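Local coordinates for lovastatin nonaketide synthase, polyketide synthase component (Aspergillus terreus, PDB 7CPX), which builds the nonaketide backbone of the cholesterol-lowering drug lovastatin from malonyl-CoA, working as a dimeric iterative polyketide synthase with the partner enzyme LovC, at residues A[1886-1891]-A[2064-2069]. The protein carries 2 engineered substitutions. Sequence-based numbering, arbitrary orientation.
Sequences LGFFYL and LFTDTV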
loop_
_atom_site.group_PDB
_atom_site.type_symbol
_atom_site.label_atom_id
_atom_site.label_comp_id
_atom_site.label_asym_id
_atom_site.label_seq_id
_atom_site.Cartn_x
_atom_site.Cartn_y
_atom_site.Cartn_z
ATOM N N LEU A 1886 -44.514 23.954 5.289
ATOM C CA LEU A 1886 -44.305 25.273 5.873
ATOM C C LEU A 1886 -42.912 25.399 6.470
ATOM O O LEU A 1886 -42.364 26.505 6.537
ATOM C CB LEU A 1886 -45.358 25.551 6.945
ATOM C CG LEU A 1886 -46.788 25.783 6.457
ATOM C CD1 LEU A 1886 -47.741 25.840 7.639
ATOM C CD2 LEU A 1886 -46.883 27.056 5.632
ATOM N N GLY A 1887 -42.333 24.292 6.901
ATOM C CA GLY A 1887 -41.036 24.293 7.536
ATOM C C GLY A 1887 -40.979 23.203 8.586
ATOM O O GLY A 1887 -41.861 22.355 8.661
ATOM N N PHE A 1888 -39.929 23.255 9.399
ATOM C CA PHE A 1888 -39.713 22.291 10.467
ATOM C C PHE A 1888 -39.961 22.965 11.804
ATOM O O PHE A 1888 -39.383 24.019 12.092
ATOM C CB PHE A 1888 -38.296 21.719 10.415
ATOM C CG PHE A 1888 -38.057 20.801 9.256
ATOM C CD1 PHE A 1888 -37.798 21.308 7.996
ATOM C CD2 PHE A 1888 -38.091 19.429 9.425
ATOM C CE1 PHE A 1888 -37.578 20.465 6.928
ATOM C CE2 PHE A 1888 -37.868 18.579 8.363
ATOM C CZ PHE A 1888 -37.614 19.098 7.109
ATOM N N PHE A 1889 -40.820 22.357 12.616
ATOM C CA PHE A 1889 -41.191 22.893 13.916
ATOM C C PHE A 1889 -41.079 21.796 14.961
ATOM O O PHE A 1889 -41.440 20.644 14.705
ATOM C CB PHE A 1889 -42.616 23.448 13.899
ATOM C CG PHE A 1889 -42.873 24.428 12.792
ATOM C CD1 PHE A 1889 -43.239 23.988 11.533
ATOM C CD2 PHE A 1889 -42.754 25.788 13.012
ATOM C CE1 PHE A 1889 -43.478 24.885 10.512
ATOM C CE2 PHE A 1889 -42.992 26.691 11.996
ATOM C CZ PHE A 1889 -43.355 26.239 10.743
ATOM N N TYR A 1890 -40.581 22.160 16.137
ATOM C CA TYR A 1890 -40.481 21.231 17.252
ATOM C C TYR A 1890 -41.811 21.190 17.990
ATOM O O TYR A 1890 -42.335 22.231 18.391
ATOM C CB TYR A 1890 -39.371 21.653 18.212
ATOM C CG TYR A 1890 -37.990 21.690 17.604
ATOM C CD1 TYR A 1890 -37.190 20.557 17.581
ATOM C CD2 TYR A 1890 -37.473 22.864 17.081
ATOM C CE1 TYR A 1890 -35.921 20.590 17.040
ATOM C CE2 TYR A 1890 -36.205 22.908 16.539
ATOM C CZ TYR A 1890 -35.432 21.768 16.520
ATOM O OH TYR A 1890 -34.169 21.807 15.976
ATOM N N LEU A 1891 -42.353 19.994 18.176
ATOM C CA LEU A 1891 -43.604 19.855 18.908
ATOM C C LEU A 1891 -43.327 20.061 20.391
ATOM O O LEU A 1891 -42.546 19.313 20.991
ATOM C CB LEU A 1891 -44.227 18.487 18.649
ATOM C CG LEU A 1891 -45.654 18.248 19.158
ATOM C CD1 LEU A 1891 -45.693 18.062 20.667
ATOM C CD2 LEU A 1891 -46.569 19.389 18.742
ATOM N N LEU A 2064 -38.602 14.560 7.168
ATOM C CA LEU A 2064 -39.684 14.739 8.124
ATOM C C LEU A 2064 -39.209 15.020 9.539
ATOM O O LEU A 2064 -39.987 15.560 10.332
ATOM C CB LEU A 2064 -40.592 13.500 8.152
ATOM C CG LEU A 2064 -41.390 13.220 6.878
ATOM C CD1 LEU A 2064 -40.559 12.445 5.868
ATOM C CD2 LEU A 2064 -42.672 12.474 7.208
ATOM N N PHE A 2065 -37.973 14.666 9.882
ATOM C CA PHE A 2065 -37.401 14.945 11.190
ATOM C C PHE A 2065 -36.014 15.536 11.006
ATOM O O PHE A 2065 -35.228 15.047 10.190
ATOM C CB PHE A 2065 -37.323 13.677 12.048
ATOM C CG PHE A 2065 -38.657 13.044 12.318
ATOM C CD1 PHE A 2065 -39.257 12.231 11.371
ATOM C CD2 PHE A 2065 -39.310 13.256 13.520
ATOM C CE1 PHE A 2065 -40.485 11.646 11.616
ATOM C CE2 PHE A 2065 -40.537 12.674 13.772
ATOM C CZ PHE A 2065 -41.125 11.868 12.819
ATOM N N THR A 2066 -35.713 16.585 11.766
ATOM C CA THR A 2066 -34.427 17.255 11.643
ATOM C C THR A 2066 -34.100 17.943 12.958
ATOM O O THR A 2066 -34.964 18.127 13.819
ATOM C CB THR A 2066 -34.428 18.273 10.497
ATOM O OG1 THR A 2066 -33.083 18.674 10.209
ATOM C CG2 THR A 2066 -35.241 19.500 10.876
ATOM N N ASP A 2067 -32.831 18.319 13.097
ATOM C CA ASP A 2067 -32.339 19.022 14.273
ATOM C C ASP A 2067 -32.116 20.507 14.027
ATOM O O ASP A 2067 -31.642 21.204 14.929
ATOM C CB ASP A 2067 -31.031 18.385 14.750
ATOM C CG ASP A 2067 -29.938 18.450 13.701
ATOM O OD1 ASP A 2067 -30.260 18.340 12.500
ATOM O OD2 ASP A 2067 -28.759 18.616 14.077
ATOM N N THR A 2068 -32.443 21.008 12.836
ATOM C CA THR A 2068 -32.196 22.396 12.473
ATOM C C THR A 2068 -33.471 23.027 11.938
ATOM O O THR A 2068 -34.196 22.413 11.150
ATOM C CB THR A 2068 -31.086 22.506 11.420
ATOM O OG1 THR A 2068 -29.875 21.938 11.934
ATOM C CG2 THR A 2068 -30.844 23.962 11.041
ATOM N N VAL A 2069 -33.737 24.259 12.372
ATOM C CA VAL A 2069 -34.876 25.027 11.884
ATOM C C VAL A 2069 -34.385 26.366 11.347
ATOM O O VAL A 2069 -35.035 26.980 10.494
ATOM C CB VAL A 2069 -35.926 25.226 12.991
ATOM C CG1 VAL A 2069 -37.056 26.123 12.503
ATOM C CG2 VAL A 2069 -36.467 23.884 13.447
#
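Phe1888 and Tyr1890, two residues apart on strand 1887-1898, hold the methyl groups of Thr2066 and Val2069 against them. Phe1888 extends its side chain at about a right angle to that of Thr2066, whose CG2 lies 3.8 Å from Phe1888 CB and approaches the ring obliquely. Farther out, the ring edge meets the backbone of the other segment near the ring plane, with Phe1888 CE2 4.0 Å from Leu2064 C. Val2069 packs its CG2 against the Tyr1890 ring, 3.9 Å from Tyr1890 CD2, and against CB and the carbonyl O of Phe1888. Its CB lies 3.8 Å from Phe1888 O. The methyl that meets the tyrosine, Val2069 CG2, is anti to the carbonyl carbon and beside the backbone N; the valine and tyrosine side chains run alongside one another in opposing senses. This tight part lies beside Ala1880 of strand 1869-1883, touched by both Tyr1890 and Val2069. That strand pairs antiparallel with 1887-1898 and with 2065-2066, which places the contact in a sheet consistent with the inactive enoylreductase-like region of such synthases. Gly2055 of the second subunit also packs on Phe1888.

Also buried is a polar near-contact: Tyr1890 OH comes to 2.8 Å from Asp2067 O at the ring edge, but the angle is too poor for a hydrogen bond. Asp2067 directs its carboxylate elsewhere, OD2 being hydrogen-bonded to Thr1842 OG1 and weakly to Ser1846 OG. The solvent side is looser. There Thr2068 turns its side chain away and contributes little but its backbone. No hydrogen bond links the two segments, so their direct attachment rests on van der Waals packing of methyls and rings, while the polar bonding runs through neighbouring strands and loops.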